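Local coordinates for protein putative NAD dependent dehydrogenase (Micromonospora echinospora, PDB 6NOR) that binds NAD and probably acts as an NAD-dependent oxidoreductase in the biosynthesis of the antibiotic gentamicin, at residues A[77-86]-A[101-110]; A[150-158]-A[272-280]. All coordinates share one frame; numbering follows the deposited sequence.

Interaction 1 of 2, residues A[77-86]-A[101-110]; sequences LDEALADDTV and IAAQVIAAGR
The NH2 of R110 lies between two backbone carbonyls of the 77-86 segment: it donates to D83 O at 2.9 Å and makes a weak bond, bent although short, to L81 O at 2.7 Å. D83 O sits in the guanidinium plane but receives NH2 from above its own carbonyl plane, and from the opposite face it takes the amide of V86, which closes the type I turn 83-86. NE of R110 reaches V86 O at 2.9 Å, tilted from the guanidinium plane. A bend in the arginine chain at chi2 (70°) turns the group back toward its own chain, where NH1 donates at 3.0 Å to A108 O, which lies in the guanidinium plane; three sound bonds and one weak one, all to main-chain carbonyls, restrain its rotation. CD2 of L81 lies over one face of the guanidinium, offset toward the rim. The two helices, 77-81 and 98-107, belong to the NAD-binding Rossmann domain and run nearly parallel here. Helix 98-107 ends in a Schellman motif at G109, just before R110. Farther back, Q104 extends its chain with CG anti to the backbone N (chi1 -177°) and brings its amide against L77, whose CD2 packs 3.5 Å from Q104 OE1. The other branch of the amide, NE2, comes 3.0 Å from D78 OD1, the two flat groups turned 55° apart. The same methyl, L77 CD2, also meets I101 CG2 at 4.1 Å, and I101 itself touches the bound NAD. The D83 carboxylate has partners beyond the contact: OD2 takes a salt bridge from R52 and a hydrogen bond from W53 NE1. With D84 OD1 well out of its plane, the R110 charge is probably met largely by carbonyl dipoles rather than by a paired carboxylate.

Interaction 2 of 2, residues A[150-158]-A[272-280]; sequences KFVRAHELA and VTADLWQGM
In the GFO/IDH/MocA-type C-terminal domain, helix 149-157 packs antiparallel on strand 270-275, the outermost strand of the mixed sheet within the chain, with the two short axes 8.4 Å apart. Small residues make the close approach possible: A154 CB meets A274 CB at 3.9 Å, and V272 spreads its two methyls over residues 154-158. Its CG1, anti to the backbone N (chi1 -178°), lies against the CB and carbonyl oxygen of A154, while CG2 reaches L157 CB at 3.9 Å and extends toward A158. F151 presents its ring edge to A274, whose CB lies near the ring plane 3.9 Å from CE1. Beyond it, F151 CZ meets L276 CB, the two side chains crossing at about a right angle. L205 and W208 of helix 199-209 and L261 of the neighbouring strand also pack against this ring. V272, T273 and A274 pair in an antiparallel ladder with a strand of the second subunit, so the sheet runs on across the interface, and M280 of that subunit also packs on K150. Past the strand, the chain turns through 276-280, where the D275 carboxylate accepts from the amide of Q278 in an Asx motif. K150 runs out toward this turn and bends at chi3 (-54°), bringing its buried ammonium among main-chain oxygens. NZ donates to D275 O at 3.0 Å, slightly tilted from that carbonyl plane, to L276 O weakly at 3.4 Å, and to G279 O at 3.0 Å from well above the plane of the glycine carbonyl.

How the interactions relate
Interaction 1 comes first along the chain and closes before interaction 2 opens. The two lie on opposite sides of the chain's centre, their own centres 38 Å apart and their nearest atoms about 25 Å, and they share no residue, helix or sheet. The 77-86 and 101-110 segments belong to the parallel sheet and helices of the Rossmann domain, where I101 touches the dinucleotide; the 150-158 and 272-280 segments belong to the mixed-sheet domain, whose edge strand pairs with a strand of a second subunit. Interaction 1 thus lies within the cofactor-binding domain, and interaction 2 lies where the second subunit adds to the mixed sheet.

Interaction 1 of 2, residues A[77-86]-A[101-110]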
ATOM      1  N   LEU A  77     -25.711 -30.563 -28.799  1.00 29.70           N
ATOM      2  CA  LEU A  77     -25.687 -29.224 -29.361  1.00 29.56           C
ATOM      3  C   LEU A  77     -26.762 -29.035 -30.434  1.00 36.39           C
ATOM      4  O   LEU A  77     -27.307 -27.950 -30.598  1.00 39.59           O
ATOM      5  CB  LEU A  77     -24.294 -28.920 -29.935  1.00 27.00           C
ATOM      6  CG  LEU A  77     -24.147 -27.533 -30.553  1.00 28.51           C
ATOM      7  CD1 LEU A  77     -24.371 -26.469 -29.489  1.00 25.71           C
ATOM      8  CD2 LEU A  77     -22.790 -27.349 -31.215  1.00 29.31           C
ATOM      9  N   ASP A  78     -27.083 -30.106 -31.148  1.00 39.07           N
ATOM     10  CA  ASP A  78     -28.018 -30.021 -32.260  1.00 39.15           C
ATOM     11  C   ASP A  78     -29.445 -29.769 -31.817  1.00 29.62           C
ATOM     12  O   ASP A  78     -30.223 -29.176 -32.555  1.00 27.22           O
ATOM     13  CB  ASP A  78     -27.954 -31.295 -33.100  1.00 49.44           C
ATOM     14  CG  ASP A  78     -26.941 -31.194 -34.227  1.00 61.12           C
ATOM     15  OD1 ASP A  78     -26.790 -30.085 -34.786  1.00 67.21           O
ATOM     16  OD2 ASP A  78     -26.291 -32.213 -34.548  1.00 64.75           O
ATOM     17  N   GLU A  79     -29.792 -30.216 -30.619  1.00 29.39           N
ATOM     18  CA  GLU A  79     -31.129 -29.981 -30.113  1.00 32.98           C
ATOM     19  C   GLU A  79     -31.342 -28.475 -29.902  1.00 32.69           C
ATOM     20  O   GLU A  79     -32.364 -27.922 -30.299  1.00 36.31           O
ATOM     21  CB  GLU A  79     -31.367 -30.761 -28.820  1.00 34.17           C
ATOM     22  CG  GLU A  79     -32.800 -30.690 -28.342  1.00 38.25           C
ATOM     23  CD  GLU A  79     -33.102 -31.636 -27.199  1.00 44.98           C
ATOM     24  OE1 GLU A  79     -34.283 -31.744 -26.817  1.00 51.81           O
ATOM     25  OE2 GLU A  79     -32.168 -32.269 -26.675  1.00 46.26           O
ATOM     26  N   ALA A  80     -30.349 -27.811 -29.317  1.00 30.23           N
ATOM     27  CA  ALA A  80     -30.425 -26.377 -29.068  1.00 27.29           C
ATOM     28  C   ALA A  80     -30.412 -25.589 -30.363  1.00 28.55           C
ATOM     29  O   ALA A  80     -31.032 -24.534 -30.454  1.00 32.97           O
ATOM     30  CB  ALA A  80     -29.266 -25.922 -28.169  1.00 25.41           C
ATOM     31  N   LEU A  81     -29.683 -26.086 -31.354  1.00 26.65           N
ATOM     32  CA  LEU A  81     -29.574 -25.401 -32.630  1.00 23.65           C
ATOM     33  C   LEU A  81     -30.828 -25.646 -33.482  1.00 30.27           C
ATOM     34  O   LEU A  81     -31.025 -24.999 -34.506  1.00 31.07           O
ATOM     35  CB  LEU A  81     -28.333 -25.861 -33.384  1.00 22.01           C
ATOM     36  CG  LEU A  81     -26.985 -25.408 -32.804  1.00 27.11           C
ATOM     37  CD1 LEU A  81     -25.817 -26.105 -33.506  1.00 27.90           C
ATOM     38  CD2 LEU A  81     -26.826 -23.894 -32.887  1.00 23.53           C
ATOM     39  N   ALA A  82     -31.664 -26.586 -33.060  1.00 30.83           N
ATOM     40  CA  ALA A  82     -32.914 -26.847 -33.762  1.00 34.65           C
ATOM     41  C   ALA A  82     -33.978 -25.873 -33.276  1.00 40.32           C
ATOM     42  O   ALA A  82     -35.058 -25.773 -33.846  1.00 45.10           O
ATOM     43  CB  ALA A  82     -33.360 -28.270 -33.553  1.00 29.80           C
ATOM     44  N   ASP A  83     -33.648 -25.158 -32.209  1.00 37.92           N
ATOM     45  CA  ASP A  83     -34.508 -24.129 -31.660  1.00 31.61           C
ATOM     46  C   ASP A  83     -34.256 -22.836 -32.410  1.00 31.34           C
ATOM     47  O   ASP A  83     -33.223 -22.208 -32.238  1.00 33.90           O
ATOM     48  CB  ASP A  83     -34.232 -23.967 -30.169  1.00 34.59           C
ATOM     49  CG  ASP A  83     -35.149 -22.959 -29.488  1.00 35.11           C
ATOM     50  OD1 ASP A  83     -35.723 -22.085 -30.167  1.00 35.05           O
ATOM     51  OD2 ASP A  83     -35.254 -23.023 -28.243  1.00 33.82           O
ATOM     52  N   ASP A  84     -35.217 -22.424 -33.220  1.00 31.34           N
ATOM     53  CA  ASP A  84     -35.078 -21.215 -34.020  1.00 35.37           C
ATOM     54  C   ASP A  84     -34.947 -19.915 -33.213  1.00 30.04           C
ATOM     55  O   ASP A  84     -34.518 -18.901 -33.753  1.00 27.52           O
ATOM     56  CB  ASP A  84     -36.269 -21.092 -34.975  1.00 46.37           C
ATOM     57  CG  ASP A  84     -36.210 -22.098 -36.112  1.00 58.98           C
ATOM     58  OD1 ASP A  84     -35.142 -22.719 -36.289  1.00 67.16           O
ATOM     59  OD2 ASP A  84     -37.221 -22.267 -36.832  1.00 63.75           O
ATOM     60  N   THR A  85     -35.336 -19.929 -31.943  1.00 28.11           N
ATOM     61  CA  THR A  85     -35.288 -18.712 -31.144  1.00 31.95           C
ATOM     62  C   THR A  85     -33.859 -18.418 -30.666  1.00 29.74           C
ATOM     63  O   THR A  85     -33.513 -17.284 -30.356  1.00 29.47           O
ATOM     64  CB  THR A  85     -36.224 -18.799 -29.938  1.00 41.08           C
ATOM     65  OG1 THR A  85     -37.453 -19.408 -30.338  1.00 49.45           O
ATOM     66  CG2 THR A  85     -36.515 -17.412 -29.388  1.00 43.13           C
ATOM     67  N   VAL A  86     -33.030 -19.448 -30.634  1.00 27.34           N
ATOM     68  CA  VAL A  86     -31.623 -19.280 -30.328  1.00 23.56           C
ATOM     69  C   VAL A  86     -30.889 -18.538 -31.451  1.00 23.84           C
ATOM     70  O   VAL A  86     -30.876 -18.972 -32.596  1.00 20.30           O
ATOM     71  CB  VAL A  86     -30.958 -20.621 -30.085  1.00 23.20           C
ATOM     72  CG1 VAL A  86     -29.487 -20.418 -29.795  1.00 28.69           C
ATOM     73  CG2 VAL A  86     -31.627 -21.323 -28.925  1.00 18.59           C
ATOM     74  N   ILE A 101     -17.060 -26.849 -32.058  1.00 23.11           N
ATOM     75  CA  ILE A 101     -18.337 -26.356 -31.578  1.00 18.28           C
ATOM     76  C   ILE A 101     -18.671 -25.003 -32.201  1.00 20.39           C
ATOM     77  O   ILE A 101     -19.783 -24.795 -32.675  1.00 24.42           O
ATOM     78  CB  ILE A 101     -18.349 -26.270 -30.040  1.00 18.23           C
ATOM     79  CG1 ILE A 101     -18.411 -27.678 -29.446  1.00 18.29           C
ATOM     80  CG2 ILE A 101     -19.536 -25.480 -29.546  1.00 18.21           C
ATOM     81  CD1 ILE A 101     -18.363 -27.705 -27.915  1.00 18.24           C
ATOM     82  N   ALA A 102     -17.708 -24.091 -32.229  1.00 18.17           N
ATOM     83  CA  ALA A 102     -17.956 -22.779 -32.825  1.00 19.75           C
ATOM     84  C   ALA A 102     -18.153 -22.861 -34.317  1.00 20.38           C
ATOM     85  O   ALA A 102     -18.875 -22.054 -34.878  1.00 22.26           O
ATOM     86  CB  ALA A 102     -16.818 -21.816 -32.516  1.00 19.92           C
ATOM     87  N   ALA A 103     -17.496 -23.820 -34.969  1.00 22.32           N
ATOM     88  CA  ALA A 103     -17.649 -23.977 -36.417  1.00 24.63           C
ATOM     89  C   ALA A 103     -19.067 -24.440 -36.752  1.00 18.39           C
ATOM     90  O   ALA A 103     -19.655 -24.016 -37.732  1.00 18.43           O
ATOM     91  CB  ALA A 103     -16.636 -24.956 -36.965  1.00 18.33           C
ATOM     92  N   GLN A 104     -19.611 -25.305 -35.913  1.00 18.42           N
ATOM     93  CA  GLN A 104     -20.965 -25.809 -36.110  1.00 26.96           C
ATOM     94  C   GLN A 104     -22.029 -24.740 -35.784  1.00 24.34           C
ATOM     95  O   GLN A 104     -23.043 -24.640 -36.461  1.00 25.53           O
ATOM     96  CB  GLN A 104     -21.179 -27.049 -35.257  1.00 31.81           C
ATOM     97  CG  GLN A 104     -22.524 -27.702 -35.429  1.00 41.55           C
ATOM     98  CD  GLN A 104     -22.715 -28.873 -34.488  1.00 48.48           C
ATOM     99  OE1 GLN A 104     -21.750 -29.384 -33.902  1.00 46.95           O
ATOM    100  NE2 GLN A 104     -23.964 -29.303 -34.333  1.00 45.11           N
ATOM    101  N   VAL A 105     -21.784 -23.941 -34.755  1.00 18.41           N
ATOM    102  CA  VAL A 105     -22.691 -22.857 -34.397  1.00 18.39           C
ATOM    103  C   VAL A 105     -22.747 -21.815 -35.501  1.00 20.86           C
ATOM    104  O   VAL A 105     -23.802 -21.316 -35.848  1.00 27.10           O
ATOM    105  CB  VAL A 105     -22.259 -22.175 -33.078  1.00 18.86           C
ATOM    106  CG1 VAL A 105     -23.032 -20.891 -32.855  1.00 18.75           C
ATOM    107  CG2 VAL A 105     -22.456 -23.126 -31.908  1.00 18.30           C
ATOM    108  N   ILE A 106     -21.588 -21.495 -36.051  1.00 21.86           N
ATOM    109  CA  ILE A 106     -21.484 -20.546 -37.130  1.00 18.34           C
ATOM    110  C   ILE A 106     -22.144 -21.078 -38.399  1.00 23.66           C
ATOM    111  O   ILE A 106     -22.822 -20.352 -39.096  1.00 18.49           O
ATOM    112  CB  ILE A 106     -20.016 -20.203 -37.393  1.00 18.60           C
ATOM    113  CG1 ILE A 106     -19.508 -19.286 -36.272  1.00 23.56           C
ATOM    114  CG2 ILE A 106     -19.838 -19.544 -38.747  1.00 18.29           C
ATOM    115  CD1 ILE A 106     -18.016 -19.085 -36.280  1.00 18.11           C
ATOM    116  N   ALA A 107     -21.955 -22.355 -38.682  1.00 28.75           N
ATOM    117  CA  ALA A 107     -22.512 -22.941 -39.894  1.00 25.62           C
ATOM    118  C   ALA A 107     -24.044 -22.966 -39.828  1.00 28.51           C
ATOM    119  O   ALA A 107     -24.720 -22.883 -40.851  1.00 28.77           O
ATOM    120  CB  ALA A 107     -21.957 -24.333 -40.111  1.00 18.67           C
ATOM    121  N   ALA A 108     -24.578 -23.039 -38.613  1.00 27.68           N
ATOM    122  CA  ALA A 108     -26.023 -23.040 -38.391  1.00 18.77           C
ATOM    123  C   ALA A 108     -26.562 -21.622 -38.358  1.00 27.86           C
ATOM    124  O   ALA A 108     -27.734 -21.401 -38.067  1.00 28.75           O
ATOM    125  CB  ALA A 108     -26.364 -23.763 -37.091  1.00 18.76           C
ATOM    126  N   GLY A 109     -25.689 -20.660 -38.631  1.00 22.55           N
ATOM    127  CA  GLY A 109     -26.079 -19.269 -38.758  1.00 21.01           C
ATOM    128  C   GLY A 109     -26.317 -18.537 -37.458  1.00 23.32           C
ATOM    129  O   GLY A 109     -27.094 -17.598 -37.406  1.00 29.63           O
ATOM    130  N   ARG A 110     -25.644 -18.962 -36.402  1.00 20.18           N
ATOM    131  CA  ARG A 110     -25.786 -18.310 -35.101  1.00 21.27           C
ATOM    132  C   ARG A 110     -24.587 -17.462 -34.709  1.00 23.13           C
ATOM    133  O   ARG A 110     -23.446 -17.783 -35.029  1.00 18.25           O
ATOM    134  CB  ARG A 110     -26.022 -19.352 -34.021  1.00 22.77           C
ATOM    135  CG  ARG A 110     -27.446 -19.519 -33.653  1.00 26.57           C
ATOM    136  CD  ARG A 110     -28.230 -20.176 -34.765  1.00 33.35           C
ATOM    137  NE  ARG A 110     -29.403 -20.822 -34.203  1.00 34.17           N
ATOM    138  CZ  ARG A 110     -30.061 -21.808 -34.779  1.00 29.72           C
ATOM    139  NH1 ARG A 110     -29.663 -22.262 -35.950  1.00 28.70           N
ATOM    140  NH2 ARG A 110     -31.109 -22.342 -34.177  1.00 27.24           N
TER

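Interaction 2 of 2, residues A[150-158]-A[272-280]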
ATOM      1  N   LYS A 150     -11.513  -0.774 -14.077  1.00 17.33           N
ATOM      2  CA  LYS A 150     -10.242  -0.283 -13.586  1.00 17.37           C
ATOM      3  C   LYS A 150      -9.182  -0.225 -14.677  1.00 19.02           C
ATOM      4  O   LYS A 150      -8.437   0.748 -14.762  1.00 20.74           O
ATOM      5  CB  LYS A 150      -9.760  -1.158 -12.423  1.00 17.39           C
ATOM      6  CG  LYS A 150      -8.479  -0.724 -11.807  1.00 20.50           C
ATOM      7  CD  LYS A 150      -8.090  -1.631 -10.658  1.00 20.35           C
ATOM      8  CE  LYS A 150      -9.220  -1.732  -9.665  1.00 20.99           C
ATOM      9  NZ  LYS A 150      -8.806  -2.557  -8.544  1.00 23.55           N
ATOM     10  N   PHE A 151      -9.114  -1.266 -15.507  1.00 17.40           N
ATOM     11  CA  PHE A 151      -8.128  -1.335 -16.576  1.00 17.42           C
ATOM     12  C   PHE A 151      -8.468  -0.388 -17.722  1.00 17.40           C
ATOM     13  O   PHE A 151      -7.587   0.149 -18.351  1.00 22.28           O
ATOM     14  CB  PHE A 151      -8.005  -2.771 -17.091  1.00 20.90           C
ATOM     15  CG  PHE A 151      -7.277  -3.699 -16.151  1.00 17.46           C
ATOM     16  CD1 PHE A 151      -6.542  -3.207 -15.092  1.00 20.41           C
ATOM     17  CD2 PHE A 151      -7.352  -5.055 -16.312  1.00 18.48           C
ATOM     18  CE1 PHE A 151      -5.878  -4.068 -14.219  1.00 21.47           C
ATOM     19  CE2 PHE A 151      -6.693  -5.918 -15.456  1.00 17.50           C
ATOM     20  CZ  PHE A 151      -5.956  -5.424 -14.405  1.00 17.54           C
ATOM     21  N   VAL A 152      -9.748  -0.171 -17.978  1.00 17.37           N
ATOM     22  CA  VAL A 152     -10.176   0.792 -18.970  1.00 17.36           C
ATOM     23  C   VAL A 152      -9.710   2.188 -18.587  1.00 17.37           C
ATOM     24  O   VAL A 152      -9.121   2.901 -19.392  1.00 17.39           O
ATOM     25  CB  VAL A 152     -11.708   0.772 -19.137  1.00 21.84           C
ATOM     26  CG1 VAL A 152     -12.164   1.937 -19.956  1.00 17.33           C
ATOM     27  CG2 VAL A 152     -12.144  -0.533 -19.784  1.00 17.33           C
ATOM     28  N   ARG A 153      -9.954   2.560 -17.337  1.00 17.37           N
ATOM     29  CA  ARG A 153      -9.395   3.779 -16.777  1.00 17.39           C
ATOM     30  C   ARG A 153      -7.889   3.875 -16.951  1.00 17.43           C
ATOM     31  O   ARG A 153      -7.383   4.892 -17.379  1.00 18.48           O
ATOM     32  CB  ARG A 153      -9.731   3.880 -15.297  1.00 17.38           C
ATOM     33  CG  ARG A 153      -9.175   5.120 -14.653  1.00 22.32           C
ATOM     34  CD  ARG A 153      -9.666   6.367 -15.365  1.00 26.67           C
ATOM     35  NE  ARG A 153      -9.630   7.524 -14.494  1.00 37.41           N
ATOM     36  CZ  ARG A 153      -9.377   8.760 -14.898  1.00 33.04           C
ATOM     37  NH1 ARG A 153      -9.119   9.001 -16.170  1.00 35.91           N
ATOM     38  NH2 ARG A 153      -9.378   9.756 -14.024  1.00 30.12           N
ATOM     39  N   ALA A 154      -7.169   2.814 -16.623  1.00 17.45           N
ATOM     40  CA  ALA A 154      -5.720   2.832 -16.740  1.00 17.50           C
ATOM     41  C   ALA A 154      -5.276   2.922 -18.210  1.00 20.26           C
ATOM     42  O   ALA A 154      -4.272   3.565 -18.536  1.00 22.59           O
ATOM     43  CB  ALA A 154      -5.124   1.599 -16.080  1.00 17.53           C
ATOM     44  N   HIS A 155      -6.024   2.264 -19.086  1.00 17.47           N
ATOM     45  CA  HIS A 155      -5.764   2.337 -20.514  1.00 19.56           C
ATOM     46  C   HIS A 155      -5.880   3.773 -21.028  1.00 22.99           C
ATOM     47  O   HIS A 155      -5.074   4.217 -21.833  1.00 27.46           O
ATOM     48  CB  HIS A 155      -6.725   1.411 -21.264  1.00 17.44           C
ATOM     49  CG  HIS A 155      -6.732   1.617 -22.743  1.00 22.07           C
ATOM     50  ND1 HIS A 155      -5.871   0.959 -23.596  1.00 25.83           N
ATOM     51  CD2 HIS A 155      -7.495   2.420 -23.522  1.00 19.53           C
ATOM     52  CE1 HIS A 155      -6.109   1.338 -24.838  1.00 23.40           C
ATOM     53  NE2 HIS A 155      -7.090   2.223 -24.823  1.00 19.61           N
ATOM     54  N   GLU A 156      -6.882   4.493 -20.544  1.00 21.04           N
ATOM     55  CA  GLU A 156      -7.090   5.898 -20.900  1.00 23.81           C
ATOM     56  C   GLU A 156      -5.918   6.803 -20.486  1.00 22.55           C
ATOM     57  O   GLU A 156      -5.498   7.661 -21.260  1.00 22.67           O
ATOM     58  CB  GLU A 156      -8.392   6.403 -20.271  1.00 33.75           C
ATOM     59  CG  GLU A 156      -8.689   7.866 -20.506  1.00 50.62           C
ATOM     60  CD  GLU A 156      -9.824   8.380 -19.628  1.00 65.01           C
ATOM     61  OE1 GLU A 156     -10.156   9.582 -19.723  1.00 73.46           O
ATOM     62  OE2 GLU A 156     -10.382   7.582 -18.841  1.00 69.75           O
ATOM     63  N   LEU A 157      -5.380   6.605 -19.282  1.00 17.52           N
ATOM     64  CA  LEU A 157      -4.199   7.371 -18.841  1.00 18.75           C
ATOM     65  C   LEU A 157      -2.953   6.944 -19.575  1.00 17.61           C
ATOM     66  O   LEU A 157      -2.062   7.743 -19.785  1.00 17.66           O
ATOM     67  CB  LEU A 157      -3.945   7.226 -17.328  1.00 17.60           C
ATOM     68  CG  LEU A 157      -5.150   7.575 -16.454  1.00 23.28           C
ATOM     69  CD1 LEU A 157      -4.868   7.362 -15.008  1.00 17.59           C
ATOM     70  CD2 LEU A 157      -5.577   8.991 -16.706  1.00 22.69           C
ATOM     71  N   ALA A 158      -2.869   5.669 -19.936  1.00 19.38           N
ATOM     72  CA  ALA A 158      -1.688   5.190 -20.646  1.00 20.08           C
ATOM     73  C   ALA A 158      -1.652   5.723 -22.077  1.00 22.03           C
ATOM     74  O   ALA A 158      -0.666   5.562 -22.788  1.00 24.52           O
ATOM     75  CB  ALA A 158      -1.637   3.660 -20.643  1.00 19.16           C
ATOM     76  N   VAL A 272       1.984   4.362 -15.666  1.00 17.91           N
ATOM     77  CA  VAL A 272       0.667   4.009 -15.175  1.00 17.84           C
ATOM     78  C   VAL A 272       0.673   2.559 -14.698  1.00 19.70           C
ATOM     79  O   VAL A 272       1.210   1.705 -15.372  1.00 17.86           O
ATOM     80  CB  VAL A 272      -0.417   4.196 -16.252  1.00 17.76           C
ATOM     81  CG1 VAL A 272      -1.790   3.870 -15.689  1.00 17.69           C
ATOM     82  CG2 VAL A 272      -0.417   5.599 -16.780  1.00 22.19           C
ATOM     83  N   THR A 273       0.107   2.289 -13.523  1.00 17.83           N
ATOM     84  CA  THR A 273      -0.027   0.919 -13.036  1.00 17.83           C
ATOM     85  C   THR A 273      -1.414   0.695 -12.510  1.00 20.34           C
ATOM     86  O   THR A 273      -2.099   1.642 -12.140  1.00 23.97           O
ATOM     87  CB  THR A 273       0.979   0.544 -11.899  1.00 21.73           C
ATOM     88  OG1 THR A 273       0.635   1.227 -10.692  1.00 24.53           O
ATOM     89  CG2 THR A 273       2.439   0.842 -12.289  1.00 20.47           C
ATOM     90  N   ALA A 274      -1.828  -0.565 -12.481  1.00 17.74           N
ATOM     91  CA  ALA A 274      -3.144  -0.920 -11.986  1.00 17.67           C
ATOM     92  C   ALA A 274      -3.096  -2.335 -11.455  1.00 18.64           C
ATOM     93  O   ALA A 274      -2.428  -3.194 -12.003  1.00 18.31           O
ATOM     94  CB  ALA A 274      -4.202  -0.773 -13.070  1.00 17.60           C
ATOM     95  N   ASP A 275      -3.809  -2.554 -10.366  1.00 19.51           N
ATOM     96  CA  ASP A 275      -3.793  -3.807  -9.651  1.00 17.69           C
ATOM     97  C   ASP A 275      -5.224  -4.250  -9.408  1.00 17.62           C
ATOM     98  O   ASP A 275      -5.972  -3.592  -8.683  1.00 28.11           O
ATOM     99  CB  ASP A 275      -3.029  -3.623  -8.334  1.00 30.44           C
ATOM    100  CG  ASP A 275      -2.765  -4.912  -7.612  1.00 40.28           C
ATOM    101  OD1 ASP A 275      -3.603  -5.837  -7.685  1.00 44.83           O
ATOM    102  OD2 ASP A 275      -1.716  -4.991  -6.936  1.00 44.93           O
ATOM    103  N   LEU A 276      -5.611  -5.364 -10.005  1.00 17.60           N
ATOM    104  CA  LEU A 276      -6.997  -5.816  -9.921  1.00 17.55           C
ATOM    105  C   LEU A 276      -7.362  -6.377  -8.550  1.00 17.55           C
ATOM    106  O   LEU A 276      -8.209  -5.820  -7.858  1.00 18.94           O
ATOM    107  CB  LEU A 276      -7.279  -6.863 -10.990  1.00 17.53           C
ATOM    108  CG  LEU A 276      -8.730  -7.302 -11.128  1.00 24.24           C
ATOM    109  CD1 LEU A 276      -9.613  -6.106 -11.418  1.00 24.57           C
ATOM    110  CD2 LEU A 276      -8.894  -8.361 -12.209  1.00 17.48           C
ATOM    111  N   TRP A 277      -6.730  -7.481  -8.174  1.00 17.60           N
ATOM    112  CA  TRP A 277      -7.084  -8.205  -6.951  1.00 17.61           C
ATOM    113  C   TRP A 277      -6.489  -7.621  -5.666  1.00 24.15           C
ATOM    114  O   TRP A 277      -7.110  -7.736  -4.618  1.00 19.19           O
ATOM    115  CB  TRP A 277      -6.675  -9.670  -7.080  1.00 17.65           C
ATOM    116  CG  TRP A 277      -7.321 -10.306  -8.265  1.00 17.61           C
ATOM    117  CD1 TRP A 277      -6.718 -10.732  -9.407  1.00 17.63           C
ATOM    118  CD2 TRP A 277      -8.716 -10.515  -8.446  1.00 23.92           C
ATOM    119  NE1 TRP A 277      -7.651 -11.216 -10.289  1.00 19.21           N
ATOM    120  CE2 TRP A 277      -8.891 -11.091  -9.720  1.00 23.83           C
ATOM    121  CE3 TRP A 277      -9.842 -10.280  -7.649  1.00 25.51           C
ATOM    122  CZ2 TRP A 277     -10.145 -11.453 -10.208  1.00 31.28           C
ATOM    123  CZ3 TRP A 277     -11.087 -10.635  -8.143  1.00 32.49           C
ATOM    124  CH2 TRP A 277     -11.224 -11.216  -9.410  1.00 35.84           C
ATOM    125  N   GLN A 278      -5.313  -6.984  -5.746  1.00 17.71           N
ATOM    126  CA  GLN A 278      -4.708  -6.351  -4.565  1.00 20.03           C
ATOM    127  C   GLN A 278      -4.958  -4.842  -4.555  1.00 21.09           C
ATOM    128  O   GLN A 278      -4.399  -4.133  -3.741  1.00 25.35           O
ATOM    129  CB  GLN A 278      -3.192  -6.612  -4.484  1.00 17.86           C
ATOM    130  CG  GLN A 278      -2.802  -8.038  -4.132  1.00 20.39           C
ATOM    131  CD  GLN A 278      -3.094  -9.033  -5.255  1.00 22.82           C
ATOM    132  OE1 GLN A 278      -2.615  -8.882  -6.382  1.00 25.54           O
ATOM    133  NE2 GLN A 278      -3.891 -10.045  -4.950  1.00 17.84           N
ATOM    134  N   GLY A 279      -5.795  -4.355  -5.463  1.00 18.75           N
ATOM    135  CA  GLY A 279      -6.110  -2.939  -5.497  1.00 17.64           C
ATOM    136  C   GLY A 279      -7.583  -2.642  -5.287  1.00 17.56           C
ATOM    137  O   GLY A 279      -8.116  -1.674  -5.812  1.00 19.43           O
ATOM    138  N   MET A 280      -8.255  -3.468  -4.502  1.00 17.55           N
ATOM    139  CA  MET A 280      -9.669  -3.264  -4.315  1.00 17.48           C
ATOM    140  C   MET A 280     -10.003  -2.403  -3.107  1.00 19.07           C
ATOM    141  O   MET A 280     -11.146  -2.017  -2.937  1.00 23.58           O
ATOM    142  CB  MET A 280     -10.378  -4.607  -4.248  1.00 25.08           C
ATOM    143  CG  MET A 280     -11.104  -4.815  -5.543  1.00 30.80           C
ATOM    144  SD  MET A 280     -11.833  -6.374  -5.885  1.00 33.64           S
ATOM    145  CE  MET A 280     -11.808  -6.330  -7.659  1.00 19.59           C
TER